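Local coordinates for protein glutathione S-transferase omega-like 2 (Saccharomyces cerevisiae, PDB 5LKB) that acts as a glutathione-dependent one-cysteine thiol transferase, reduces dehydroascorbate and dimethylarsinic acid, and reacts with glutathionyl-(hydro)quinones, at residues R37-V42 / E96-V101; T52-A57 / A286-Y291; K59-V64 / R179-S184; Y136-K139 / D143-Y146; I169-N172 / E176-R179. One frame throughout, in Å; residues are numbered along the deposited sequence.

Contact 1. Residues R37-V42 / E96-V101; sequences RYWLYV and EHWHDV
Trp39 and Trp98 carry this contact as a T-shaped pair: the six-membered edge of Trp39 runs into one face of the Trp98 indole. The planes stand 75° apart, and the six-membered ring of Trp39 lies 5.3 Å, centroid to centroid, from the five-membered ring of Trp98. Two neighbouring edge carbons do the touching. Trp39 CZ2 comes to 3.7 Å from Trp98 CG, while Trp39 CH2 sits 3.7 Å from Trp98 CB, so the edge meets the root of the Trp98 side chain rather than the far end of its benzene ring.

The two indoles get there differently. Trp98 has CG beside its backbone N and anti to the carbonyl carbon; this chi1 of -61° sends the indole toward the strand, and chi2 near -20° sets which way its face looks. Trp39 is less relaxed: its chi1 is well off a staggered position. Its NE1 is hydrogen-bonded to Ser68 OG, which probably holds the indole in this rotation, and its CD1 lies 3.6 Å above one face of the Tyr41 ring, toward the rim. His135 makes a second edge-to-face pair with Trp39, and Phe94 meets Trp98 with the rings inclined.

Strand 38-42 is an inner strand of the mixed sheet. Backbone bonds join it in parallel to strand 66-69 and antiparallel to strand 160-163. Leu40 and Val42 lie against helix 47-58, whereas Trp39 leaves the strand the other way to meet the end of the short helix 95-98.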
# COMPACT_ATOMS: atom_id res chain seq x y z
N ARG A 37 42.41 -9.55 -1.35
CA ARG A 37 42.25 -10.50 -2.44
C ARG A 37 40.80 -10.62 -2.91
O ARG A 37 40.54 -10.85 -4.10
CB ARG A 37 42.76 -11.91 -2.02
CG ARG A 37 42.53 -12.97 -3.09
CD ARG A 37 43.23 -14.28 -2.77
NE ARG A 37 42.82 -15.21 -3.79
CZ ARG A 37 43.24 -16.49 -3.87
NH1 ARG A 37 44.04 -16.98 -2.94
NH2 ARG A 37 42.79 -17.27 -4.86
N TYR A 38 39.84 -10.58 -1.97
CA TYR A 38 38.43 -10.77 -2.30
C TYR A 38 37.66 -9.46 -2.23
O TYR A 38 38.01 -8.54 -1.50
CB TYR A 38 37.83 -11.83 -1.37
CG TYR A 38 38.58 -13.17 -1.45
CD1 TYR A 38 38.33 -14.08 -2.46
CD2 TYR A 38 39.51 -13.48 -0.51
CE1 TYR A 38 39.04 -15.28 -2.56
CE2 TYR A 38 40.24 -14.65 -0.60
CZ TYR A 38 39.97 -15.56 -1.61
OH TYR A 38 40.66 -16.79 -1.75
N TRP A 39 36.55 -9.44 -2.98
CA TRP A 39 35.73 -8.25 -3.13
C TRP A 39 34.27 -8.68 -3.06
O TRP A 39 33.91 -9.80 -3.42
CB TRP A 39 35.95 -7.58 -4.49
CG TRP A 39 35.84 -6.08 -4.41
CD1 TRP A 39 34.81 -5.30 -4.82
CD2 TRP A 39 36.82 -5.21 -3.88
NE1 TRP A 39 35.09 -3.97 -4.56
CE2 TRP A 39 36.34 -3.90 -3.99
CE3 TRP A 39 38.07 -5.40 -3.33
CZ2 TRP A 39 37.08 -2.81 -3.59
CZ3 TRP A 39 38.78 -4.35 -2.91
CH2 TRP A 39 38.29 -3.04 -3.03
N LEU A 40 33.45 -7.80 -2.54
CA LEU A 40 32.03 -8.04 -2.36
C LEU A 40 31.29 -6.99 -3.17
O LEU A 40 31.32 -5.80 -2.82
CB LEU A 40 31.68 -7.99 -0.86
CG LEU A 40 30.21 -8.30 -0.55
CD1 LEU A 40 29.93 -9.80 -0.96
CD2 LEU A 40 29.93 -8.09 0.90
N TYR A 41 30.60 -7.42 -4.24
CA TYR A 41 29.80 -6.53 -5.08
C TYR A 41 28.33 -6.72 -4.70
O TYR A 41 27.83 -7.84 -4.68
CB TYR A 41 29.95 -6.89 -6.57
CG TYR A 41 31.36 -6.65 -7.14
CD1 TYR A 41 31.72 -5.38 -7.60
CD2 TYR A 41 32.30 -7.66 -7.20
CE1 TYR A 41 32.98 -5.13 -8.11
CE2 TYR A 41 33.55 -7.42 -7.72
CZ TYR A 41 33.87 -6.18 -8.21
OH TYR A 41 35.15 -5.96 -8.72
N VAL A 42 27.64 -5.61 -4.40
CA VAL A 42 26.29 -5.66 -3.86
C VAL A 42 25.43 -4.61 -4.53
O VAL A 42 25.92 -3.69 -5.20
CB VAL A 42 26.25 -5.39 -2.35
CG1 VAL A 42 27.15 -6.35 -1.59
CG2 VAL A 42 26.71 -3.98 -2.04
N GLU A 96 38.89 4.80 1.66
CA GLU A 96 37.85 4.84 2.69
C GLU A 96 36.54 4.24 2.16
O GLU A 96 35.85 3.51 2.88
CB GLU A 96 37.59 6.29 3.10
N HIS A 97 36.22 4.53 0.90
CA HIS A 97 35.00 4.02 0.25
C HIS A 97 35.00 2.51 0.16
O HIS A 97 34.05 1.85 0.60
CB HIS A 97 34.90 4.60 -1.15
CG HIS A 97 34.74 6.09 -1.15
ND1 HIS A 97 34.91 6.86 -2.28
CD2 HIS A 97 34.47 6.96 -0.14
CE1 HIS A 97 34.69 8.13 -1.98
NE2 HIS A 97 34.44 8.22 -0.68
N TRP A 98 36.07 1.92 -0.40
CA TRP A 98 36.11 0.48 -0.58
C TRP A 98 36.01 -0.26 0.74
O TRP A 98 35.51 -1.40 0.78
CB TRP A 98 37.43 0.12 -1.23
CG TRP A 98 37.66 0.69 -2.54
CD1 TRP A 98 36.74 1.18 -3.40
CD2 TRP A 98 38.93 0.83 -3.19
NE1 TRP A 98 37.33 1.63 -4.55
CE2 TRP A 98 38.69 1.41 -4.44
CE3 TRP A 98 40.24 0.53 -2.81
CZ2 TRP A 98 39.71 1.69 -5.34
CZ3 TRP A 98 41.26 0.79 -3.71
CH2 TRP A 98 41.00 1.38 -4.95
N HIS A 99 36.50 0.34 1.82
CA HIS A 99 36.52 -0.28 3.13
C HIS A 99 35.43 0.23 4.05
O HIS A 99 35.46 -0.05 5.25
CB HIS A 99 37.91 -0.12 3.76
CG HIS A 99 38.97 -0.87 3.02
ND1 HIS A 99 40.31 -0.73 3.27
CD2 HIS A 99 38.87 -1.79 2.02
CE1 HIS A 99 40.99 -1.52 2.47
NE2 HIS A 99 40.14 -2.17 1.68
N ASP A 100 34.44 0.95 3.51
CA ASP A 100 33.30 1.44 4.27
C ASP A 100 32.26 0.33 4.32
O ASP A 100 32.23 -0.54 3.46
CB ASP A 100 32.72 2.68 3.56
CG ASP A 100 31.37 3.16 4.14
OD1 ASP A 100 31.42 3.77 5.24
OD2 ASP A 100 30.29 3.02 3.48
N VAL A 101 31.43 0.36 5.38
CA VAL A 101 30.36 -0.65 5.56
C VAL A 101 29.40 -0.73 4.39
O VAL A 101 28.80 -1.78 4.14
CB VAL A 101 29.57 -0.47 6.87
CG1 VAL A 101 30.45 -0.68 8.08
CG2 VAL A 101 28.92 0.90 6.89

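Contact 2. Residues T52-A57 / A286-Y291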
# COMPACT_ATOMS: atom_id res chain seq x y z
N THR A 52 24.96 -9.89 3.42
CA THR A 52 26.42 -9.97 3.40
C THR A 52 27.06 -8.69 3.91
O THR A 52 28.14 -8.76 4.50
CB THR A 52 26.92 -10.34 2.00
OG1 THR A 52 26.80 -9.29 1.05
CG2 THR A 52 26.22 -11.54 1.44
N LEU A 53 26.44 -7.52 3.69
CA LEU A 53 26.97 -6.28 4.22
C LEU A 53 26.90 -6.27 5.74
O LEU A 53 27.87 -5.88 6.41
CB LEU A 53 26.21 -5.10 3.69
CG LEU A 53 26.35 -4.78 2.24
CD1 LEU A 53 25.47 -3.56 1.88
CD2 LEU A 53 27.78 -4.49 1.81
N ILE A 54 25.78 -6.71 6.31
CA ILE A 54 25.63 -6.75 7.76
C ILE A 54 26.70 -7.67 8.36
O ILE A 54 27.36 -7.35 9.35
CB ILE A 54 24.21 -7.20 8.17
CG1 ILE A 54 23.19 -6.13 7.71
CG2 ILE A 54 24.11 -7.40 9.66
CD1 ILE A 54 21.80 -6.65 7.58
N THR A 55 26.85 -8.85 7.76
CA THR A 55 27.77 -9.84 8.29
C THR A 55 29.21 -9.38 8.14
O THR A 55 30.01 -9.53 9.07
CB THR A 55 27.53 -11.17 7.57
OG1 THR A 55 26.17 -11.62 7.75
CG2 THR A 55 28.39 -12.28 8.18
N ARG A 56 29.55 -8.78 7.00
CA ARG A 56 30.86 -8.17 6.82
C ARG A 56 31.19 -7.17 7.93
O ARG A 56 32.32 -7.12 8.45
CB ARG A 56 31.00 -7.58 5.41
CG ARG A 56 32.24 -6.71 5.17
CD ARG A 56 32.28 -6.35 3.74
NE ARG A 56 33.22 -5.29 3.39
CZ ARG A 56 32.97 -3.99 3.26
NH1 ARG A 56 31.75 -3.47 3.47
NH2 ARG A 56 33.93 -3.19 2.83
N ALA A 57 30.24 -6.32 8.28
CA ALA A 57 30.50 -5.37 9.36
C ALA A 57 30.65 -6.06 10.71
O ALA A 57 31.59 -5.75 11.46
CB ALA A 57 29.37 -4.34 9.43
N ALA A 286 20.20 -15.93 12.03
CA ALA A 286 18.75 -15.99 11.83
C ALA A 286 18.17 -14.59 11.89
O ALA A 286 17.25 -14.26 11.12
CB ALA A 286 18.09 -16.85 12.91
N ASP A 287 18.67 -13.76 12.82
CA ASP A 287 18.20 -12.37 12.89
C ASP A 287 18.57 -11.60 11.63
O ASP A 287 17.76 -10.78 11.11
CB ASP A 287 18.77 -11.65 14.10
CG ASP A 287 18.39 -12.30 15.37
OD1 ASP A 287 17.22 -12.35 15.73
OD2 ASP A 287 19.32 -12.78 16.09
N ILE A 288 19.78 -11.78 11.16
CA ILE A 288 20.27 -11.07 9.99
C ILE A 288 19.39 -11.37 8.79
O ILE A 288 18.94 -10.47 8.08
CB ILE A 288 21.76 -11.39 9.75
CG1 ILE A 288 22.58 -10.83 10.92
CG2 ILE A 288 22.22 -10.83 8.39
CD1 ILE A 288 24.03 -11.24 10.91
N ARG A 289 19.12 -12.65 8.56
CA ARG A 289 18.36 -13.06 7.40
C ARG A 289 16.93 -12.56 7.48
O ARG A 289 16.40 -12.10 6.47
CB ARG A 289 18.42 -14.58 7.22
CG ARG A 289 19.82 -15.10 6.75
CD ARG A 289 19.87 -16.66 6.94
NE ARG A 289 18.75 -17.29 6.28
CZ ARG A 289 18.77 -18.27 5.42
NH1 ARG A 289 19.92 -18.84 5.04
NH2 ARG A 289 17.61 -18.74 4.94
N LEU A 290 16.32 -12.59 8.66
CA LEU A 290 14.94 -12.08 8.78
C LEU A 290 14.94 -10.57 8.60
O LEU A 290 14.01 -10.02 7.98
CB LEU A 290 14.34 -12.44 10.13
CG LEU A 290 12.91 -11.93 10.41
CD1 LEU A 290 11.98 -12.51 9.40
CD2 LEU A 290 12.48 -12.30 11.78
N TYR A 291 15.92 -9.89 9.18
CA TYR A 291 15.95 -8.41 9.18
C TYR A 291 15.89 -7.84 7.76
O TYR A 291 15.21 -6.81 7.52
CB TYR A 291 17.26 -7.92 9.82
CG TYR A 291 17.50 -6.41 9.75
CD1 TYR A 291 18.15 -5.89 8.69
CD2 TYR A 291 17.03 -5.55 10.72
CE1 TYR A 291 18.39 -4.55 8.56
CE2 TYR A 291 17.27 -4.17 10.62
CZ TYR A 291 17.96 -3.69 9.57
OH TYR A 291 18.20 -2.33 9.44
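Ile54 and Ile288 face each other where helices 47-58 and 285-304 pack, their side chains sliding past one another in opposite directions. Ile54 CG2 rests 4.0 Å from Ile288 CG1. The other branch of Ile54 reaches further: its CD1 comes within 3.9 Å of Tyr291 CD1. On the next residue round the first helix, Thr55 OG1 lies 3.8 Å from Ile288 CD1, the two side chains crossing at about a right angle, so that Ile288 touches both Ile54 and Thr55.

The second shell settles these groups. Thr55 OG1 is hydrogen-bonded to Arg51 O one turn back in its own helix, so this polar atom is satisfied although it is buried against a methyl. In Tyr291, CG is anti to the backbone N (chi1 174°), which swings the ring toward Ile54. The hydroxyl, Tyr291 OH, is hydrogen-bonded to Thr337 OG1, and the Phe333 ring meets the Tyr291 ring edge-to-face, while Val323, Leu326 and Tyr327 of helix 317-329 pack around it. Just upstream of Ile288, Asp287 uses OD2 to bond the backbone N of Thr284, at the start of the helix, and OD1 to bond Thr278 and Trp322.

The axes of the two short segments approach to 10.1 Å at 145°, a roughly antiparallel crossing. One helix belongs to the thioredoxin-like N-terminal domain, which carries the nucleophile Cys46, and the other to the all-helical C-terminal domain. Such a buried apolar helix pair, joining domains within one subunit, is the usual interdomain arrangement of the glutathione transferase fold.

Contact 3. Residues K59-V64 / R179-S184; sequences KGLTSV and RILNSS
Leu61 and Leu181 supply the apolar part, crossing with Leu61 CD1 3.8 Å from Leu181 CD2. The same methyl also lies 3.6 Å from Leu181 O, near the last turn of helix 174-182. Phe186 and Val190 extend this greasy patch round Leu61.

Van der Waals packing of a lysine chain comes next. Lys59 is folded at chi2 (-63°) and chi3 (-82°), which lays its methylenes along the helix end: CE comes to 3.4 Å from Asn182 O and 3.6 Å from Asn182 OD1. That amide is held from elsewhere, its OD1 by Leu199 N and its ND2 by Asp198 OD1.

Both partners are helix ends of the thioredoxin-like domain. Helix 47-58 stops in a Schellman motif with Gly60, at positive phi, as the C-prime residue; Leu61 N bonds Arg56 O and Gly60 N bonds Ala57 O.

The polar contacts gather at the ammonium. Lys59 NZ donates to a water 2.7 Å away, which lies 2.9 Å from Ser183 O and can donate to it. Thr197 O and His194 O are also hydrogen-bonded to NZ. A methionine in place of Lys59 would probably leave the water and these two carbonyls without the ammonium donor, weakening the link between the helix ends and residues 194-197. At the end of helix 174-182, Ile180 O is gripped twice, by Ser183 N and by Ser183 OG at 2.6 Å.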
# COMPACT_ATOMS: atom_id res chain seq x y z
N LYS A 59 31.47 -8.99 11.56
CA LYS A 59 32.67 -9.82 11.70
C LYS A 59 33.95 -9.02 11.51
O LYS A 59 35.04 -9.63 11.51
CB LYS A 59 32.59 -11.01 10.76
CG LYS A 59 31.57 -12.12 11.20
CD LYS A 59 31.94 -12.76 12.51
CE LYS A 59 32.99 -13.83 12.27
NZ LYS A 59 33.95 -13.97 13.46
N GLY A 60 33.86 -7.69 11.35
CA GLY A 60 35.06 -6.86 11.30
C GLY A 60 35.91 -6.99 10.07
O GLY A 60 37.15 -6.93 10.16
N LEU A 61 35.31 -7.23 8.92
CA LEU A 61 35.97 -7.55 7.68
C LEU A 61 35.94 -6.43 6.66
O LEU A 61 36.27 -6.64 5.49
CB LEU A 61 35.40 -8.86 7.08
CG LEU A 61 35.49 -10.07 7.95
CD1 LEU A 61 34.60 -11.21 7.47
CD2 LEU A 61 36.99 -10.51 7.98
N THR A 62 35.60 -5.21 7.05
CA THR A 62 35.46 -4.14 6.06
C THR A 62 36.78 -3.73 5.43
O THR A 62 36.80 -3.35 4.26
CB THR A 62 34.75 -2.89 6.61
OG1 THR A 62 35.48 -2.34 7.71
CG2 THR A 62 33.38 -3.21 7.12
N SER A 63 37.89 -3.84 6.17
CA SER A 63 39.19 -3.54 5.59
C SER A 63 39.85 -4.75 4.96
O SER A 63 40.93 -4.61 4.38
CB SER A 63 40.11 -2.95 6.68
OG SER A 63 40.55 -3.96 7.60
N VAL A 64 39.27 -5.93 5.11
CA VAL A 64 39.81 -7.17 4.57
C VAL A 64 39.22 -7.47 3.21
O VAL A 64 39.90 -7.97 2.30
CB VAL A 64 39.50 -8.30 5.56
CG1 VAL A 64 40.04 -9.65 5.00
CG2 VAL A 64 40.04 -7.99 6.91
N ARG A 179 28.09 -17.54 5.63
CA ARG A 179 28.79 -18.60 6.35
C ARG A 179 30.29 -18.44 6.14
O ARG A 179 31.07 -18.57 7.09
CB ARG A 179 28.29 -19.95 5.85
CG ARG A 179 26.89 -20.36 6.35
CD ARG A 179 26.80 -20.49 7.86
NE ARG A 179 25.40 -20.58 8.35
CZ ARG A 179 24.69 -21.68 8.47
NH1 ARG A 179 25.24 -22.87 8.15
NH2 ARG A 179 23.44 -21.63 8.92
N ILE A 180 30.70 -18.11 4.92
CA ILE A 180 32.14 -17.87 4.70
C ILE A 180 32.64 -16.75 5.60
O ILE A 180 33.67 -16.87 6.29
CB ILE A 180 32.42 -17.60 3.22
CG1 ILE A 180 32.06 -18.80 2.35
CG2 ILE A 180 33.90 -17.20 2.96
CD1 ILE A 180 32.12 -18.52 0.82
N LEU A 181 31.92 -15.61 5.62
CA LEU A 181 32.36 -14.48 6.42
C LEU A 181 32.39 -14.83 7.87
O LEU A 181 33.24 -14.33 8.58
CB LEU A 181 31.38 -13.31 6.19
CG LEU A 181 31.37 -12.77 4.76
CD1 LEU A 181 30.28 -11.75 4.60
CD2 LEU A 181 32.69 -12.15 4.27
N ASN A 182 31.44 -15.63 8.35
CA ASN A 182 31.40 -15.96 9.76
C ASN A 182 32.44 -17.02 10.16
O ASN A 182 32.74 -17.12 11.36
CB ASN A 182 30.00 -16.42 10.19
CG ASN A 182 29.92 -16.68 11.67
OD1 ASN A 182 29.99 -15.73 12.48
ND2 ASN A 182 29.72 -17.94 12.05
N SER A 183 32.95 -17.78 9.20
CA SER A 183 33.86 -18.91 9.46
C SER A 183 35.18 -18.42 9.99
O SER A 183 35.42 -17.24 10.11
CB SER A 183 34.14 -19.68 8.19
OG SER A 183 34.97 -18.93 7.30
N SER A 184 36.05 -19.37 10.27
CA SER A 184 37.36 -18.96 10.74
C SER A 184 38.26 -18.44 9.62
O SER A 184 39.38 -17.99 9.92
CB SER A 184 38.11 -20.13 11.46
OG SER A 184 38.34 -21.17 10.55
O HOH W 1 35.35 -16.19 12.81

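Contact 4. Residues Y136-K139 / D143-Y146; sequences YGYK and DLYY
Asp143 presses its CB onto one face of the Tyr138 ring, a CH-pi contact in which CB stands 3.5 Å from the ring centroid and 22° off the ring normal. The closest carbon is on the inner side of the ring, Tyr138 CG, at 3.3 Å from Asp143 CB. Tyr136 CB covers the opposite face, 3.6 Å above the plane and over its centre, so the Tyr138 ring is sandwiched between two CB groups. Leu144 closes the edge: its CD2 lies in the ring plane, 3.6 Å from Tyr138 CD2. The same methyl reaches Tyr136 CE2 at 4.2 Å, and Leu144 also packs on Trp162 of strand 160-163. A serine in place of Tyr138 would probably open a gap between the loop and the first turns of helix 141-148, leaving Asp143 CB without the ring face and Leu144 CD2 without its edge.

In Asp143, CG lies beside the backbone N and anti to the carbonyl carbon (chi1 -62°), which directs the carboxylate back toward the start of the helix. There OD2 is hydrogen-bonded to Arg140 N. A water accepts from Lys139 N at 2.9 Å; its link on to Asp143 OD2 is so short that the water's exact place is doubtful. Lys139 NZ makes no ion pair with this carboxylate, standing 7.0 Å from Asp143 OD2.

The chemistry is thus divided within one residue. The methylene of Asp143 serves the aromatic packing, while its carboxylate takes the backbone N-H of Arg140 at the helix N-terminus, where a negative charge is likely to be stabilised by the helix dipole.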
# COMPACT_ATOMS: atom_id res chain seq x y z
N TYR A 136 38.41 -3.27 -12.91
CA TYR A 136 38.44 -3.39 -14.37
C TYR A 136 37.67 -2.32 -15.10
O TYR A 136 37.63 -2.36 -16.34
CB TYR A 136 37.89 -4.77 -14.78
CG TYR A 136 38.30 -5.85 -13.81
CD1 TYR A 136 39.60 -6.37 -13.82
CD2 TYR A 136 37.44 -6.31 -12.84
CE1 TYR A 136 39.99 -7.31 -12.90
CE2 TYR A 136 37.81 -7.26 -11.92
CZ TYR A 136 39.11 -7.77 -11.95
OH TYR A 136 39.48 -8.71 -11.00
N GLY A 137 36.96 -1.44 -14.40
CA GLY A 137 36.06 -0.49 -15.05
C GLY A 137 34.85 -1.08 -15.73
O GLY A 137 34.34 -0.48 -16.68
N TYR A 138 34.40 -2.27 -15.35
CA TYR A 138 33.23 -2.84 -16.00
C TYR A 138 31.98 -1.98 -15.73
O TYR A 138 31.84 -1.42 -14.64
CB TYR A 138 32.98 -4.25 -15.47
CG TYR A 138 34.02 -5.31 -15.83
CD1 TYR A 138 34.58 -5.33 -17.07
CD2 TYR A 138 34.34 -6.32 -14.92
CE1 TYR A 138 35.49 -6.34 -17.42
CE2 TYR A 138 35.25 -7.33 -15.26
CZ TYR A 138 35.80 -7.31 -16.52
OH TYR A 138 36.70 -8.30 -16.88
N LYS A 139 31.13 -1.86 -16.73
CA LYS A 139 29.90 -1.10 -16.54
C LYS A 139 28.75 -1.99 -16.11
O LYS A 139 27.70 -1.47 -15.69
CB LYS A 139 29.58 -0.34 -17.82
CG LYS A 139 30.80 0.38 -18.31
CD LYS A 139 30.54 1.56 -19.24
CE LYS A 139 29.76 1.19 -20.49
NZ LYS A 139 30.60 1.02 -21.71
N ASP A 143 29.59 -8.39 -16.76
CA ASP A 143 31.01 -8.47 -17.15
C ASP A 143 31.80 -9.36 -16.20
O ASP A 143 32.71 -10.07 -16.64
CB ASP A 143 31.66 -7.08 -17.24
CG ASP A 143 31.01 -6.18 -18.31
OD1 ASP A 143 30.58 -6.67 -19.38
OD2 ASP A 143 30.97 -4.94 -18.08
N LEU A 144 31.54 -9.29 -14.89
CA LEU A 144 32.17 -10.19 -13.92
C LEU A 144 31.76 -11.64 -14.17
O LEU A 144 32.60 -12.55 -14.10
CB LEU A 144 31.78 -9.77 -12.50
CG LEU A 144 32.26 -8.40 -12.10
CD1 LEU A 144 31.59 -7.86 -10.79
CD2 LEU A 144 33.79 -8.38 -11.96
N TYR A 145 30.48 -11.86 -14.48
CA TYR A 145 29.95 -13.20 -14.71
C TYR A 145 30.60 -13.83 -15.94
O TYR A 145 31.07 -14.97 -15.89
CB TYR A 145 28.41 -13.16 -14.84
CG TYR A 145 27.68 -13.19 -13.51
CD1 TYR A 145 27.44 -12.03 -12.78
CD2 TYR A 145 27.21 -14.36 -13.01
CE1 TYR A 145 26.81 -12.09 -11.56
CE2 TYR A 145 26.57 -14.43 -11.79
CZ TYR A 145 26.36 -13.27 -11.06
OH TYR A 145 25.73 -13.43 -9.83
N TYR A 146 30.67 -13.08 -17.04
CA TYR A 146 31.27 -13.63 -18.27
C TYR A 146 32.78 -13.82 -18.11
O TYR A 146 33.36 -14.77 -18.67
CB TYR A 146 30.94 -12.71 -19.46
CG TYR A 146 29.49 -12.74 -19.91
CD1 TYR A 146 28.80 -13.95 -20.03
CD2 TYR A 146 28.82 -11.58 -20.25
CE1 TYR A 146 27.46 -13.99 -20.48
CE2 TYR A 146 27.46 -11.61 -20.69
CZ TYR A 146 26.81 -12.81 -20.78
OH TYR A 146 25.51 -12.87 -21.23
O HOH W 2 31.79 -3.00 -19.28

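Contact 5. Residues I169-N172 / E176-R179; sequences IVNN and EIIR
Asn171 meets Glu176 and Ile177 across the strand-to-helix turn that holds Glu173 and Ser174, two glutathione-binding residues of the thioredoxin-like domain. The strand ends in a classic beta bulge, Val170 and Asn171 both facing Leu161. Asn171 CG is anti to the backbone N (chi1 -164°), carrying the amide over the first turn of the helix. From there ND2 donates to Glu176 OE1 at 3.1 Å, with an N-H...O angle of 156°. The glutamate oxygen is met on its anti side, and the amide and carboxylate planes stand 74° apart. The amide's other atom, OD1, is hydrogen-bonded to Glu173 N, so one asparagine ties the glutathione-binding turn to the helix behind it. ND2 also bonds Glu22 O, and Glu176 OE1 is in a salt bridge with Arg21 NE.

Beside these polar atoms, Ile177 slides past Asn171 in the opposite direction. Its CD1 packs 3.4 Å from Asn171 O, and its CG1 3.5 Å from Asn171 OD1.

Ile177 also touches Leu161 of strand 160-163 and Thr52 of helix 47-58. Strand 168-171 is an outermost strand of the sheet, and helix 174-182 lies beside helix 47-58, with Ile178 reaching helix 285-304 as well.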
# COMPACT_ATOMS: atom_id res chain seq x y z
N ILE A 169 34.14 -15.69 -9.82
CA ILE A 169 33.17 -15.60 -8.75
C ILE A 169 33.35 -16.81 -7.84
O ILE A 169 33.17 -17.95 -8.28
CB ILE A 169 31.76 -15.56 -9.33
CG1 ILE A 169 31.64 -14.36 -10.24
CG2 ILE A 169 30.72 -15.59 -8.23
CD1 ILE A 169 30.24 -14.20 -10.79
N VAL A 170 33.71 -16.55 -6.58
CA VAL A 170 33.83 -17.61 -5.59
C VAL A 170 32.46 -18.16 -5.26
O VAL A 170 32.20 -19.36 -5.31
CB VAL A 170 34.56 -17.11 -4.32
CG1 VAL A 170 34.57 -18.20 -3.20
CG2 VAL A 170 36.00 -16.62 -4.66
N ASN A 171 31.53 -17.25 -4.94
CA ASN A 171 30.24 -17.66 -4.42
C ASN A 171 29.29 -16.51 -4.69
O ASN A 171 29.64 -15.35 -4.42
CB ASN A 171 30.31 -17.98 -2.96
CG ASN A 171 29.14 -18.75 -2.45
OD1 ASN A 171 28.02 -18.20 -2.42
ND2 ASN A 171 29.34 -19.98 -2.00
N ASN A 172 28.09 -16.82 -5.24
CA ASN A 172 27.03 -15.83 -5.43
C ASN A 172 25.74 -16.27 -4.74
O ASN A 172 24.65 -15.80 -5.10
CB ASN A 172 26.85 -15.45 -6.89
CG ASN A 172 26.15 -16.51 -7.69
OD1 ASN A 172 26.16 -17.71 -7.28
ND2 ASN A 172 25.54 -16.10 -8.84
N GLU A 176 25.44 -18.68 1.71
CA GLU A 176 26.76 -19.32 1.87
C GLU A 176 27.81 -18.24 2.09
O GLU A 176 28.73 -18.42 2.88
CB GLU A 176 27.08 -20.16 0.65
CG GLU A 176 26.24 -21.45 0.65
CD GLU A 176 26.30 -22.24 -0.66
OE1 GLU A 176 26.90 -21.80 -1.65
OE2 GLU A 176 25.69 -23.33 -0.72
N ILE A 177 27.69 -17.11 1.37
CA ILE A 177 28.65 -16.02 1.63
C ILE A 177 28.66 -15.65 3.11
O ILE A 177 29.72 -15.43 3.70
CB ILE A 177 28.36 -14.80 0.72
CG1 ILE A 177 28.60 -15.13 -0.75
CG2 ILE A 177 29.15 -13.55 1.16
CD1 ILE A 177 27.96 -14.10 -1.73
N ILE A 178 27.50 -15.57 3.76
CA ILE A 178 27.51 -15.20 5.17
C ILE A 178 28.12 -16.28 6.07
O ILE A 178 28.63 -15.98 7.16
CB ILE A 178 26.09 -14.73 5.61
CG1 ILE A 178 25.08 -15.88 5.54
CG2 ILE A 178 25.71 -13.49 4.84
CD1 ILE A 178 23.62 -15.41 5.89
N ARG A 179 28.09 -17.54 5.63
CA ARG A 179 28.79 -18.60 6.35
C ARG A 179 30.29 -18.44 6.14
O ARG A 179 31.07 -18.57 7.09
CB ARG A 179 28.29 -19.95 5.85
CG ARG A 179 26.89 -20.36 6.35
CD ARG A 179 26.80 -20.49 7.86
NE ARG A 179 25.40 -20.58 8.35
CZ ARG A 179 24.69 -21.68 8.47
NH1 ARG A 179 25.24 -22.87 8.15
NH2 ARG A 179 23.44 -21.63 8.92

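Contacts 1, 3, 4 and 5 lie in the thioredoxin-like part of the chain, whereas contact 2 joins it to the C-terminal helical domain. Contacts 3, 4 and 5 are nested inside the long loop that contact 2 closes. Contact 1 crosses both 2 and 3 along the chain, with Arg56 reaching from helix 47-58 to both 59-64 and 96-101. Contacts 3 and 5 share helix 174-182, their centres about 11 Å apart, and contacts 1 and 5 use the same sheet. Contact 4 is more peripheral, its centre about 26 Å from that of contact 2, yet Tyr145 OH meets Asn172 ND2 of contact 5. Strand 168-171 and helix 174-182 flank the glutathione-binding turn, tying it into the domain.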